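PDB 4FSO: probable porin from Pseudomonas aeruginosa, which probably forms a water-filled beta-barrel channel of the OprD porin family that lets small solutes cross the outer membrane. Local coordinates for residues F321-R324 and G330-F333; D125-K130 and N295-N300; T380-F385 and D391-R396; Q197-V202 and L207-Q212. All blocks are in the same frame, centred on the assembly; numbering follows the deposited sequence.

Interaction 1. Residues F321-R324 and G330-F333; sequences FDLR and GLSF
Phe321 and Phe333 exchange two backbone hydrogen bonds and form an antiparallel hydrogen-bonded pair. Phe321 N donates to Phe333 O over 2.8 Å, almost straight at 174°. Phe333 N returns the bond to Phe321 O at 2.7 Å, in the carbonyl plane. Phe321 O also receives a CA-H...O contact from Ser332. Two residues on, Leu323 N reaches Leu331 O at 2.9 Å. Asp322 and Ser332 make the non-hydrogen-bonded pair between these rungs, so their backbone groups turn outward. Backbone bonds join Asp322 to Gly272 and Ser332 to Lys361. Ser332 OG also makes a weak bond to Lys361 O. This is the end of the beta hairpin of strands 313-322 and 331-344, two neighbours in the porin barrel wall. Asp322 OD1 accepts from Arg324 N at 3.3 Å, an Asx turn that uses OD1 on its anti side. Phe321 CB lies 4.4 Å from Phe333 CB. The rings diverge from there, and that of Phe321 stacks on His273. Leu323 CG stands beside the backbone N (chi1 -64°), which lays CD1 against Leu331 O at 3.3 Å. Leu323 CD2 is 4.3 Å from Leu331 CD2.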
loop_
_atom_site.group_PDB
_atom_site.type_symbol
_atom_site.label_atom_id
_atom_site.label_comp_id
_atom_site.label_asym_id
_atom_site.label_seq_id
_atom_site.Cartn_x
_atom_site.Cartn_y
_atom_site.Cartn_z
ATOM N N PHE A 321 -3.332 -16.532 11.883
ATOM C CA PHE A 321 -3.538 -17.064 13.222
ATOM C C PHE A 321 -2.946 -16.139 14.278
ATOM O O PHE A 321 -1.727 -15.890 14.304
ATOM C CB PHE A 321 -2.931 -18.463 13.339
ATOM C CG PHE A 321 -3.275 -19.163 14.617
ATOM C CD1 PHE A 321 -4.462 -18.884 15.279
ATOM C CD2 PHE A 321 -2.407 -20.095 15.170
ATOM C CE1 PHE A 321 -4.780 -19.525 16.468
ATOM C CE2 PHE A 321 -2.721 -20.737 16.349
ATOM C CZ PHE A 321 -3.912 -20.450 16.997
ATOM N N ASP A 322 -3.822 -15.629 15.139
ATOM C CA ASP A 322 -3.422 -14.841 16.308
ATOM C C ASP A 322 -3.374 -15.751 17.544
ATOM O O ASP A 322 -4.409 -16.226 18.004
ATOM C CB ASP A 322 -4.426 -13.705 16.525
ATOM C CG ASP A 322 -3.894 -12.612 17.434
ATOM O OD1 ASP A 322 -3.094 -12.920 18.352
ATOM O OD2 ASP A 322 -4.285 -11.437 17.218
ATOM N N LEU A 323 -2.181 -16.001 18.079
ATOM C CA LEU A 323 -2.042 -16.943 19.200
ATOM C C LEU A 323 -2.304 -16.311 20.562
ATOM O O LEU A 323 -1.758 -16.750 21.564
ATOM C CB LEU A 323 -0.670 -17.635 19.214
ATOM C CG LEU A 323 -0.287 -18.554 18.051
ATOM C CD1 LEU A 323 0.067 -17.760 16.779
ATOM C CD2 LEU A 323 0.855 -19.462 18.456
ATOM N N ARG A 324 -3.137 -15.283 20.598
ATOM C CA ARG A 324 -3.608 -14.740 21.858
ATOM C C ARG A 324 -4.518 -15.799 22.466
ATOM O O ARG A 324 -4.669 -15.885 23.686
ATOM C CB ARG A 324 -4.375 -13.433 21.614
ATOM C CG ARG A 324 -4.612 -12.582 22.848
ATOM C CD ARG A 324 -4.780 -11.108 22.478
ATOM N N GLY A 330 0.576 -11.454 21.459
ATOM C CA GLY A 330 1.605 -10.755 20.711
ATOM C C GLY A 330 2.334 -11.652 19.721
ATOM O O GLY A 330 3.380 -11.282 19.179
ATOM N N LEU A 331 1.780 -12.839 19.489
ATOM C CA LEU A 331 2.365 -13.757 18.533
ATOM C C LEU A 331 1.359 -14.058 17.428
ATOM O O LEU A 331 0.252 -14.543 17.680
ATOM C CB LEU A 331 2.837 -15.035 19.218
ATOM C CG LEU A 331 3.779 -15.883 18.350
ATOM C CD1 LEU A 331 4.939 -15.074 17.750
ATOM C CD2 LEU A 331 4.319 -17.063 19.143
ATOM N N SER A 332 1.745 -13.752 16.197
ATOM C CA SER A 332 0.828 -13.869 15.076
ATOM C C SER A 332 1.498 -14.630 13.944
ATOM O O SER A 332 2.695 -14.477 13.709
ATOM C CB SER A 332 0.394 -12.479 14.615
ATOM O OG SER A 332 1.477 -11.565 14.695
ATOM N N PHE A 333 0.730 -15.460 13.249
ATOM C CA PHE A 333 1.290 -16.264 12.176
ATOM C C PHE A 333 0.451 -16.038 10.944
ATOM O O PHE A 333 -0.761 -15.888 11.043
ATOM C CB PHE A 333 1.316 -17.764 12.554
ATOM C CG PHE A 333 1.576 -18.668 11.385
ATOM C CD1 PHE A 333 2.867 -18.849 10.902
ATOM C CD2 PHE A 333 0.525 -19.299 10.728
ATOM C CE1 PHE A 333 3.109 -19.657 9.794
ATOM C CE2 PHE A 333 0.754 -20.105 9.620
ATOM C CZ PHE A 333 2.048 -20.288 9.152
#

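Interaction 2. Residues D125-K130 and N295-N300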
loop_
_atom_site.group_PDB
_atom_site.type_symbol
_atom_site.label_atom_id
_atom_site.label_comp_id
_atom_site.label_asym_id
_atom_site.label_seq_id
_atom_site.Cartn_x
_atom_site.Cartn_y
_atom_site.Cartn_z
ATOM N N ASP A 125 -2.155 7.673 1.589
ATOM C CA ASP A 125 -2.635 6.308 1.708
ATOM C C ASP A 125 -4.071 6.216 1.205
ATOM O O ASP A 125 -5.006 6.559 1.918
ATOM C CB ASP A 125 -2.556 5.829 3.150
ATOM C CG ASP A 125 -2.419 4.330 3.248
ATOM O OD1 ASP A 125 -1.823 3.728 2.326
ATOM O OD2 ASP A 125 -2.894 3.755 4.248
ATOM N N MET A 126 -4.238 5.746 -0.028
ATOM C CA MET A 126 -5.545 5.765 -0.699
ATOM C C MET A 126 -5.512 4.840 -1.932
ATOM O O MET A 126 -4.438 4.533 -2.426
ATOM C CB MET A 126 -5.890 7.209 -1.099
ATOM C CG MET A 126 -4.756 7.958 -1.816
ATOM S SD MET A 126 -5.368 9.228 -2.921
ATOM C CE MET A 126 -6.615 8.280 -3.867
ATOM N N PRO A 127 -6.681 4.400 -2.437
ATOM C CA PRO A 127 -6.722 3.426 -3.548
ATOM C C PRO A 127 -5.866 3.741 -4.788
ATOM O O PRO A 127 -5.304 2.815 -5.369
ATOM C CB PRO A 127 -8.216 3.385 -3.912
ATOM C CG PRO A 127 -8.879 3.617 -2.591
ATOM C CD PRO A 127 -8.043 4.719 -1.971
ATOM N N LEU A 128 -5.764 5.010 -5.182
ATOM C CA LEU A 128 -4.966 5.375 -6.346
ATOM C C LEU A 128 -3.464 5.490 -5.993
ATOM O O LEU A 128 -2.595 5.432 -6.872
ATOM C CB LEU A 128 -5.529 6.655 -6.984
ATOM C CG LEU A 128 -6.684 6.583 -8.015
ATOM C CD1 LEU A 128 -7.613 5.414 -7.840
ATOM C CD2 LEU A 128 -7.505 7.843 -7.985
ATOM N N LEU A 129 -3.168 5.625 -4.700
ATOM C CA LEU A 129 -1.786 5.677 -4.211
ATOM C C LEU A 129 -1.651 5.132 -2.764
ATOM O O LEU A 129 -1.901 5.850 -1.780
ATOM C CB LEU A 129 -1.224 7.113 -4.315
ATOM C CG LEU A 129 0.300 7.359 -4.423
ATOM C CD1 LEU A 129 0.628 8.846 -4.325
ATOM C CD2 LEU A 129 1.150 6.587 -3.407
ATOM N N LYS A 130 -1.278 3.864 -2.634
ATOM C CA LYS A 130 -0.938 3.303 -1.318
ATOM C C LYS A 130 0.518 3.586 -1.148
ATOM O O LYS A 130 1.308 3.079 -1.931
ATOM C CB LYS A 130 -1.085 1.771 -1.280
ATOM C CG LYS A 130 -2.492 1.251 -1.374
ATOM C CD LYS A 130 -3.389 1.890 -0.323
ATOM C CE LYS A 130 -3.339 1.197 1.040
ATOM N NZ LYS A 130 -4.454 1.712 1.921
ATOM N N ASN A 295 2.189 0.688 -3.846
ATOM C CA ASN A 295 1.816 -0.679 -4.161
ATOM C C ASN A 295 0.460 -0.623 -4.811
ATOM O O ASN A 295 -0.368 0.204 -4.434
ATOM C CB ASN A 295 1.722 -1.542 -2.897
ATOM C CG ASN A 295 2.913 -1.366 -1.974
ATOM O OD1 ASN A 295 4.072 -1.356 -2.421
ATOM N ND2 ASN A 295 2.635 -1.231 -0.672
ATOM N N PRO A 296 0.217 -1.505 -5.786
ATOM C CA PRO A 296 -1.139 -1.531 -6.325
ATOM C C PRO A 296 -2.077 -2.106 -5.265
ATOM O O PRO A 296 -1.780 -3.091 -4.598
ATOM C CB PRO A 296 -1.011 -2.459 -7.531
ATOM C CG PRO A 296 0.114 -3.390 -7.164
ATOM C CD PRO A 296 1.066 -2.581 -6.333
ATOM N N TYR A 297 -3.216 -1.463 -5.107
ATOM C CA TYR A 297 -4.185 -1.813 -4.085
ATOM C C TYR A 297 -5.045 -2.993 -4.534
ATOM O O TYR A 297 -6.240 -2.848 -4.796
ATOM C CB TYR A 297 -5.047 -0.586 -3.844
ATOM C CG TYR A 297 -5.915 -0.607 -2.629
ATOM C CD1 TYR A 297 -5.429 -1.031 -1.402
ATOM C CD2 TYR A 297 -7.224 -0.156 -2.700
ATOM C CE1 TYR A 297 -6.235 -1.030 -0.285
ATOM C CE2 TYR A 297 -8.042 -0.150 -1.591
ATOM C CZ TYR A 297 -7.546 -0.582 -0.382
ATOM O OH TYR A 297 -8.369 -0.558 0.718
ATOM N N LEU A 298 -4.432 -4.163 -4.643
ATOM C CA LEU A 298 -5.136 -5.348 -5.134
ATOM C C LEU A 298 -5.073 -6.485 -4.120
ATOM O O LEU A 298 -4.144 -6.556 -3.334
ATOM C CB LEU A 298 -4.536 -5.795 -6.468
ATOM C CG LEU A 298 -4.692 -4.799 -7.622
ATOM C CD1 LEU A 298 -3.696 -5.120 -8.739
ATOM C CD2 LEU A 298 -6.165 -4.804 -8.159
ATOM N N ALA A 299 -6.062 -7.372 -4.156
ATOM C CA ALA A 299 -6.126 -8.539 -3.271
ATOM C C ALA A 299 -4.910 -9.448 -3.340
ATOM O O ALA A 299 -4.516 -10.035 -2.321
ATOM C CB ALA A 299 -7.383 -9.351 -3.551
ATOM N N ASN A 300 -4.341 -9.588 -4.538
ATOM C CA ASN A 300 -3.171 -10.444 -4.704
ATOM C C ASN A 300 -1.838 -9.690 -4.745
ATOM O O ASN A 300 -0.857 -10.165 -5.323
ATOM C CB ASN A 300 -3.330 -11.390 -5.904
ATOM C CG ASN A 300 -4.517 -12.317 -5.754
ATOM O OD1 ASN A 300 -5.150 -12.368 -4.700
ATOM N ND2 ASN A 300 -4.824 -13.069 -6.813
HETATM O O HOH W 1 -1.169 2.523 -5.595
#
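Asn295 N donates to Lys130 O at 3.2 Å, a rather long backbone bond, and the 125-130 segment beside it folds through a type I beta turn from Met126 to Leu129. A water bridges the same two residues: it donates to Asn295 O at 2.7 Å and accepts from Lys130 N. The side-chain contact centres on Tyr297. Pro127 and Lys130 both come obliquely to its ring from one side, Pro127 at CD2 and Lys130 at CD1. The tyrosine CG is anti to the backbone N (chi1 -167°), which extends the ring alongside the pyrrolidine of Pro127. Tyr297 CD2 approaches Pro127 CB at 3.9 Å. The other ortho carbon, Tyr297 CD1, meets Lys130 CG at 3.7 Å. The lysine chain bends at chi2 and chi3 and passes the ring with its methylenes, CG, CD and CE. The bends bring the ammonium back to its own segment, where Lys130 NZ forms a salt bridge with Asp125 OD1 at 3.3 Å. A strand-turn-strand segment and a loop meet here, both folded into the barrel near its centre, as in the constricted channels of porins. The lysine thus serves two ends: its aliphatic part packs on the tyrosine, while its charge is paired with Asp125. Arg242 of the barrel wall gives the ring its cation-pi partner and bonds to Tyr297 O through NH1.

Interaction 3. Residues T380-F385 and D391-R396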
loop_
_atom_site.group_PDB
_atom_site.type_symbol
_atom_site.label_atom_id
_atom_site.label_comp_id
_atom_site.label_asym_id
_atom_site.label_seq_id
_atom_site.Cartn_x
_atom_site.Cartn_y
_atom_site.Cartn_z
ATOM N N THR A 380 8.644 -16.988 -1.486
ATOM C CA THR A 380 9.122 -17.887 -2.515
ATOM C C THR A 380 8.287 -17.608 -3.753
ATOM O O THR A 380 7.057 -17.696 -3.719
ATOM C CB THR A 380 8.939 -19.353 -2.070
ATOM O OG1 THR A 380 9.824 -19.598 -0.981
ATOM C CG2 THR A 380 9.236 -20.335 -3.208
ATOM N N TYR A 381 8.962 -17.279 -4.845
ATOM C CA TYR A 381 8.285 -16.819 -6.046
ATOM C C TYR A 381 8.936 -17.442 -7.279
ATOM O O TYR A 381 10.157 -17.371 -7.461
ATOM C CB TYR A 381 8.301 -15.292 -6.090
ATOM C CG TYR A 381 7.910 -14.683 -7.413
ATOM C CD1 TYR A 381 6.615 -14.812 -7.912
ATOM C CD2 TYR A 381 8.829 -13.944 -8.156
ATOM C CE1 TYR A 381 6.247 -14.236 -9.133
ATOM C CE2 TYR A 381 8.478 -13.368 -9.385
ATOM C CZ TYR A 381 7.184 -13.520 -9.866
ATOM O OH TYR A 381 6.832 -12.952 -11.066
ATOM N N ARG A 382 8.106 -18.085 -8.102
ATOM C CA ARG A 382 8.565 -18.825 -9.274
ATOM C C ARG A 382 7.710 -18.554 -10.500
ATOM O O ARG A 382 6.501 -18.371 -10.397
ATOM C CB ARG A 382 8.538 -20.318 -8.983
ATOM C CG ARG A 382 9.374 -20.699 -7.806
ATOM C CD ARG A 382 10.854 -20.568 -8.131
ATOM N NE ARG A 382 11.652 -21.140 -7.054
ATOM C CZ ARG A 382 12.019 -20.468 -5.970
ATOM N NH1 ARG A 382 11.679 -19.189 -5.832
ATOM N NH2 ARG A 382 12.731 -21.071 -5.029
ATOM N N THR A 383 8.348 -18.552 -11.663
ATOM C CA THR A 383 7.652 -18.346 -12.921
ATOM C C THR A 383 8.055 -19.417 -13.927
ATOM O O THR A 383 9.012 -20.166 -13.718
ATOM C CB THR A 383 7.980 -16.960 -13.540
ATOM O OG1 THR A 383 9.336 -16.955 -14.000
ATOM C CG2 THR A 383 7.784 -15.825 -12.520
ATOM N N ASP A 384 7.330 -19.493 -15.031
ATOM C CA ASP A 384 7.786 -20.343 -16.111
ATOM C C ASP A 384 8.275 -19.478 -17.270
ATOM O O ASP A 384 8.441 -19.983 -18.368
ATOM C CB ASP A 384 6.697 -21.306 -16.555
ATOM C CG ASP A 384 5.466 -20.597 -17.130
ATOM O OD1 ASP A 384 5.374 -19.352 -17.077
ATOM O OD2 ASP A 384 4.568 -21.301 -17.637
ATOM N N PHE A 385 8.497 -18.184 -17.007
ATOM C CA PHE A 385 9.029 -17.219 -17.995
ATOM C C PHE A 385 10.134 -16.365 -17.360
ATOM O O PHE A 385 9.936 -15.831 -16.272
ATOM C CB PHE A 385 7.918 -16.293 -18.550
ATOM C CG PHE A 385 7.110 -15.605 -17.478
ATOM C CD1 PHE A 385 7.409 -14.311 -17.094
ATOM C CD2 PHE A 385 6.084 -16.272 -16.819
ATOM C CE1 PHE A 385 6.704 -13.690 -16.079
ATOM C CE2 PHE A 385 5.367 -15.655 -15.812
ATOM C CZ PHE A 385 5.683 -14.357 -15.441
ATOM N N ASP A 391 12.771 -15.426 -10.628
ATOM C CA ASP A 391 12.622 -16.298 -9.460
ATOM C C ASP A 391 13.360 -15.745 -8.215
ATOM O O ASP A 391 14.480 -15.260 -8.325
ATOM C CB ASP A 391 13.119 -17.696 -9.785
ATOM C CG ASP A 391 12.207 -18.426 -10.737
ATOM O OD1 ASP A 391 11.230 -17.821 -11.232
ATOM O OD2 ASP A 391 12.476 -19.616 -10.998
ATOM N N VAL A 392 12.725 -15.789 -7.044
ATOM C CA VAL A 392 13.409 -15.386 -5.808
ATOM C C VAL A 392 12.973 -16.124 -4.570
ATOM O O VAL A 392 11.798 -16.444 -4.395
ATOM C CB VAL A 392 13.198 -13.887 -5.420
ATOM C CG1 VAL A 392 14.498 -13.102 -5.532
ATOM C CG2 VAL A 392 12.052 -13.252 -6.175
ATOM N N ASP A 393 13.920 -16.354 -3.677
ATOM C CA ASP A 393 13.562 -16.571 -2.285
ATOM C C ASP A 393 13.979 -15.330 -1.530
ATOM O O ASP A 393 15.076 -14.813 -1.725
ATOM C CB ASP A 393 14.256 -17.795 -1.721
ATOM C CG ASP A 393 13.496 -19.069 -1.993
ATOM O OD1 ASP A 393 13.386 -19.450 -3.179
ATOM O OD2 ASP A 393 13.020 -19.693 -1.018
ATOM N N GLU A 394 13.092 -14.839 -0.682
ATOM C CA GLU A 394 13.374 -13.626 0.060
ATOM C C GLU A 394 13.043 -13.799 1.543
ATOM O O GLU A 394 12.029 -14.415 1.904
ATOM C CB GLU A 394 12.625 -12.445 -0.554
ATOM C CG GLU A 394 12.783 -11.154 0.189
ATOM C CD GLU A 394 12.051 -10.014 -0.483
ATOM O OE1 GLU A 394 12.357 -9.758 -1.664
ATOM O OE2 GLU A 394 11.171 -9.386 0.161
ATOM N N VAL A 395 13.939 -13.285 2.384
ATOM C CA VAL A 395 13.735 -13.227 3.827
ATOM C C VAL A 395 13.910 -11.791 4.305
ATOM O O VAL A 395 14.978 -11.198 4.123
ATOM C CB VAL A 395 14.736 -14.126 4.619
ATOM C CG1 VAL A 395 14.670 -13.806 6.104
ATOM C CG2 VAL A 395 14.451 -15.598 4.411
ATOM N N ARG A 396 12.857 -11.234 4.902
ATOM C CA ARG A 396 12.959 -9.943 5.592
ATOM C C ARG A 396 12.802 -10.156 7.087
ATOM O O ARG A 396 11.800 -10.719 7.539
ATOM C CB ARG A 396 11.891 -8.949 5.117
ATOM C CG ARG A 396 11.997 -8.541 3.653
ATOM C CD ARG A 396 11.010 -7.424 3.325
ATOM N NE ARG A 396 11.021 -7.075 1.911
ATOM C CZ ARG A 396 10.055 -6.386 1.311
ATOM N NH1 ARG A 396 8.997 -5.982 2.001
ATOM N NH2 ARG A 396 10.137 -6.106 0.019
HETATM O O HOH W 2 10.867 -20.948 -12.243
#
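Arg382 leaves its strand with CG anti to the carbonyl carbon (chi1 -58°) and bends again at chi2 (-71°), which takes the guanidinium back toward Thr380 and across to Asp393 on the partner strand. Asp393 comes from its own strand to meet it, its CG beside the backbone N (chi1 -86°). Arg382 NH2 and Asp393 OD1 form a salt bridge, with the oxygen in the guanidinium plane. Tyr381 O takes Arg382 NH1 at 2.9 Å. It too lies in the guanidinium plane, but NH1 stands well above the carbonyl plane, and Tyr381 O also accepts from Val392 N. NH1 makes weak bonds to Val392 O and Asp393 OD1. These partners fix the rotation of the group, and Thr380 CG2 packs on one of its faces. The second oxygen, Asp393 OD2, accepts from Thr380 OG1 at 3.2 Å, from above the carboxylate plane. Asp391 acts at the other end: Asp391 OD1 takes the backbone N of Thr383 at 3.0 Å, and a water joins its OD2 to Thr383 O. Between the two aspartates, Tyr381 and Val392 form the hydrogen-bonded pair of the antiparallel ladder. Val392 CG2 touches the edge of the ring at Tyr381 CD2, 3.8 Å away. The phenol of Tyr381 is bonded to Glu353. The contact joins strands 373-383 and 392-404, the last two of the barrel, linked by the short helix 387-390. Strand 350-363 continues the wall on one flank, where Trp354 touches Arg382. Strand 13-26 lies on the other and closes the barrel onto its final strand.

Interaction 4. Residues Q197-V202 and L207-Q212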
loop_
_atom_site.group_PDB
_atom_site.type_symbol
_atom_site.label_atom_id
_atom_site.label_comp_id
_atom_site.label_asym_id
_atom_site.label_seq_id
_atom_site.Cartn_x
_atom_site.Cartn_y
_atom_site.Cartn_z
ATOM N N GLN A 197 -11.628 11.665 -4.566
ATOM C CA GLN A 197 -12.229 10.461 -4.029
ATOM C C GLN A 197 -13.493 10.754 -3.239
ATOM O O GLN A 197 -13.593 11.764 -2.560
ATOM C CB GLN A 197 -11.183 9.741 -3.179
ATOM C CG GLN A 197 -11.614 8.466 -2.474
ATOM C CD GLN A 197 -10.491 7.887 -1.593
ATOM O OE1 GLN A 197 -9.314 8.271 -1.722
ATOM N NE2 GLN A 197 -10.854 6.981 -0.689
ATOM N N LEU A 198 -14.461 9.849 -3.323
ATOM C CA LEU A 198 -15.670 9.949 -2.519
ATOM C C LEU A 198 -15.918 8.643 -1.757
ATOM O O LEU A 198 -15.972 7.580 -2.353
ATOM C CB LEU A 198 -16.851 10.297 -3.421
ATOM C CG LEU A 198 -18.096 10.867 -2.750
ATOM C CD1 LEU A 198 -18.998 11.429 -3.815
ATOM C CD2 LEU A 198 -18.860 9.819 -1.945
ATOM N N ASP A 199 -16.089 8.738 -0.444
ATOM C CA ASP A 199 -16.328 7.567 0.414
ATOM C C ASP A 199 -17.718 7.615 1.037
ATOM O O ASP A 199 -17.999 8.495 1.845
ATOM C CB ASP A 199 -15.311 7.514 1.561
ATOM C CG ASP A 199 -13.909 7.190 1.092
ATOM O OD1 ASP A 199 -13.792 6.371 0.153
ATOM O OD2 ASP A 199 -12.932 7.751 1.664
ATOM N N TYR A 200 -18.586 6.672 0.683
ATOM C CA TYR A 200 -19.939 6.655 1.240
ATOM C C TYR A 200 -20.048 5.480 2.183
ATOM O O TYR A 200 -19.906 4.335 1.760
ATOM C CB TYR A 200 -20.955 6.523 0.122
ATOM C CG TYR A 200 -22.410 6.554 0.562
ATOM C CD1 TYR A 200 -22.785 7.044 1.812
ATOM C CD2 TYR A 200 -23.412 6.091 -0.285
ATOM C CE1 TYR A 200 -24.122 7.062 2.200
ATOM C CE2 TYR A 200 -24.736 6.111 0.089
ATOM C CZ TYR A 200 -25.092 6.593 1.325
ATOM O OH TYR A 200 -26.425 6.597 1.675
ATOM N N GLN A 201 -20.277 5.757 3.465
ATOM C CA GLN A 201 -20.441 4.681 4.437
ATOM C C GLN A 201 -21.925 4.415 4.622
ATOM O O GLN A 201 -22.568 4.999 5.487
ATOM C CB GLN A 201 -19.743 4.984 5.775
ATOM C CG GLN A 201 -19.756 3.809 6.792
ATOM C CD GLN A 201 -18.649 2.749 6.561
ATOM O OE1 GLN A 201 -17.458 3.072 6.465
ATOM N NE2 GLN A 201 -19.052 1.479 6.489
ATOM N N VAL A 202 -22.449 3.531 3.779
ATOM C CA VAL A 202 -23.868 3.213 3.725
ATOM C C VAL A 202 -24.406 2.759 5.069
ATOM O O VAL A 202 -25.405 3.296 5.544
ATOM C CB VAL A 202 -24.128 2.130 2.696
ATOM C CG1 VAL A 202 -25.614 1.987 2.468
ATOM C CG2 VAL A 202 -23.401 2.468 1.390
ATOM N N LEU A 207 -19.089 0.084 3.140
ATOM C CA LEU A 207 -18.443 1.283 2.661
ATOM C C LEU A 207 -18.252 1.226 1.127
ATOM O O LEU A 207 -17.712 0.269 0.575
ATOM C CB LEU A 207 -17.120 1.462 3.407
ATOM C CG LEU A 207 -16.007 2.353 2.854
ATOM C CD1 LEU A 207 -16.475 3.787 2.695
ATOM C CD2 LEU A 207 -14.783 2.285 3.761
ATOM N N LEU A 208 -18.735 2.265 0.454
ATOM C CA LEU A 208 -18.666 2.380 -0.996
ATOM C C LEU A 208 -17.619 3.414 -1.343
ATOM O O LEU A 208 -17.449 4.397 -0.632
ATOM C CB LEU A 208 -20.032 2.799 -1.571
ATOM C CG LEU A 208 -20.955 1.681 -2.051
ATOM C CD1 LEU A 208 -20.884 0.490 -1.102
ATOM C CD2 LEU A 208 -22.362 2.208 -2.136
ATOM N N GLN A 209 -16.915 3.199 -2.439
ATOM C CA GLN A 209 -15.795 4.055 -2.752
ATOM C C GLN A 209 -15.695 4.360 -4.228
ATOM O O GLN A 209 -15.633 3.459 -5.052
ATOM C CB GLN A 209 -14.504 3.380 -2.346
ATOM C CG GLN A 209 -14.294 3.185 -0.879
ATOM C CD GLN A 209 -12.857 2.749 -0.602
ATOM O OE1 GLN A 209 -12.432 1.652 -0.996
ATOM N NE2 GLN A 209 -12.089 3.626 0.038
ATOM N N TYR A 210 -15.648 5.635 -4.566
ATOM C CA TYR A 210 -15.316 5.990 -5.917
ATOM C C TYR A 210 -14.096 6.886 -5.861
ATOM O O TYR A 210 -13.982 7.717 -4.970
ATOM C CB TYR A 210 -16.479 6.713 -6.619
ATOM C CG TYR A 210 -16.089 7.175 -8.001
ATOM C CD1 TYR A 210 -15.926 6.258 -9.033
ATOM C CD2 TYR A 210 -15.831 8.509 -8.266
ATOM C CE1 TYR A 210 -15.528 6.650 -10.284
ATOM C CE2 TYR A 210 -15.423 8.917 -9.527
ATOM C CZ TYR A 210 -15.282 7.978 -10.530
ATOM O OH TYR A 210 -14.902 8.358 -11.792
ATOM N N ALA A 211 -13.187 6.715 -6.815
ATOM C CA ALA A 211 -12.040 7.602 -6.932
ATOM C C ALA A 211 -11.568 7.753 -8.393
ATOM O O ALA A 211 -11.838 6.910 -9.247
ATOM C CB ALA A 211 -10.889 7.145 -5.998
ATOM N N GLN A 212 -10.846 8.834 -8.661
ATOM C CA GLN A 212 -10.549 9.234 -10.027
ATOM C C GLN A 212 -9.313 10.115 -10.050
ATOM O O GLN A 212 -9.105 10.929 -9.144
ATOM C CB GLN A 212 -11.745 9.991 -10.565
ATOM C CG GLN A 212 -11.532 10.735 -11.823
ATOM C CD GLN A 212 -12.858 11.108 -12.443
ATOM O OE1 GLN A 212 -13.915 10.702 -11.954
ATOM N NE2 GLN A 212 -12.817 11.873 -13.526
#
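The carboxylate of Asp199 and the amide of Gln209 lie side by side, their planes 30° apart. The ring of Tyr200 carries Val202 CG2 on one face, offset toward the rim, and the Tyr210 ring has Gln212 OE1 at its edge. All these groups sit on a beta hairpin of the porin barrel, made by strands 193-203 and 206-215. The ladder is regular: Leu198 pairs with Tyr210, and Tyr200 with Leu208, each through two backbone bonds. Leu198 N to Tyr210 O measures 2.7 Å, as does Leu208 N to Tyr200 O. The tyrosines and leucines of these pairs share one face, with the side chain of Leu208 about 7 Å from a bound C8E detergent. This fits an outer surface turned to the membrane. Here Leu208 CD2 meets Val202 CG2 at 3.7 Å. The opposite face is more polar and carries Gln197, Asp199, Gln201, Gln209, Leu207 and Ala211. Gln209 OE1 is hydrogen-bonded to Tyr223 OH on strand 219-231. Gln197 CG packs against Ala211 CB at 3.8 Å. Gln209 CG stands beside the backbone N (chi1 -67°), and the extended chain beyond it carries the amide to Asp199. Asp199 OD1 accepts hydrogen bonds from two amides, Gln197 NE2 at 3.1 Å on its syn side and Gln209 NE2 at 3.2 Å from above the carboxylate plane.

In the fold
Interactions 1, 3 and 4 each join neighbouring antiparallel strands of the barrel wall, while interaction 2 brings together two inward-folded segments in a contact whose centre is about 5 Å from the centre of the chain. Along the sequence, interaction 4 is nested inside the long loop closed by interaction 2; interactions 1 and 3 follow in series. Interactions 3 and 4 lie on opposite sides of the chain's centre, their own centres 36 Å apart. Interactions 2 and 4 touch: Met126 CE is 3.4 Å from Gln197 OE1, and Leu128 packs on Ala211. The folded-in turn thus packs against the inner face of the 197-212 hairpin, consistent with a narrowed channel.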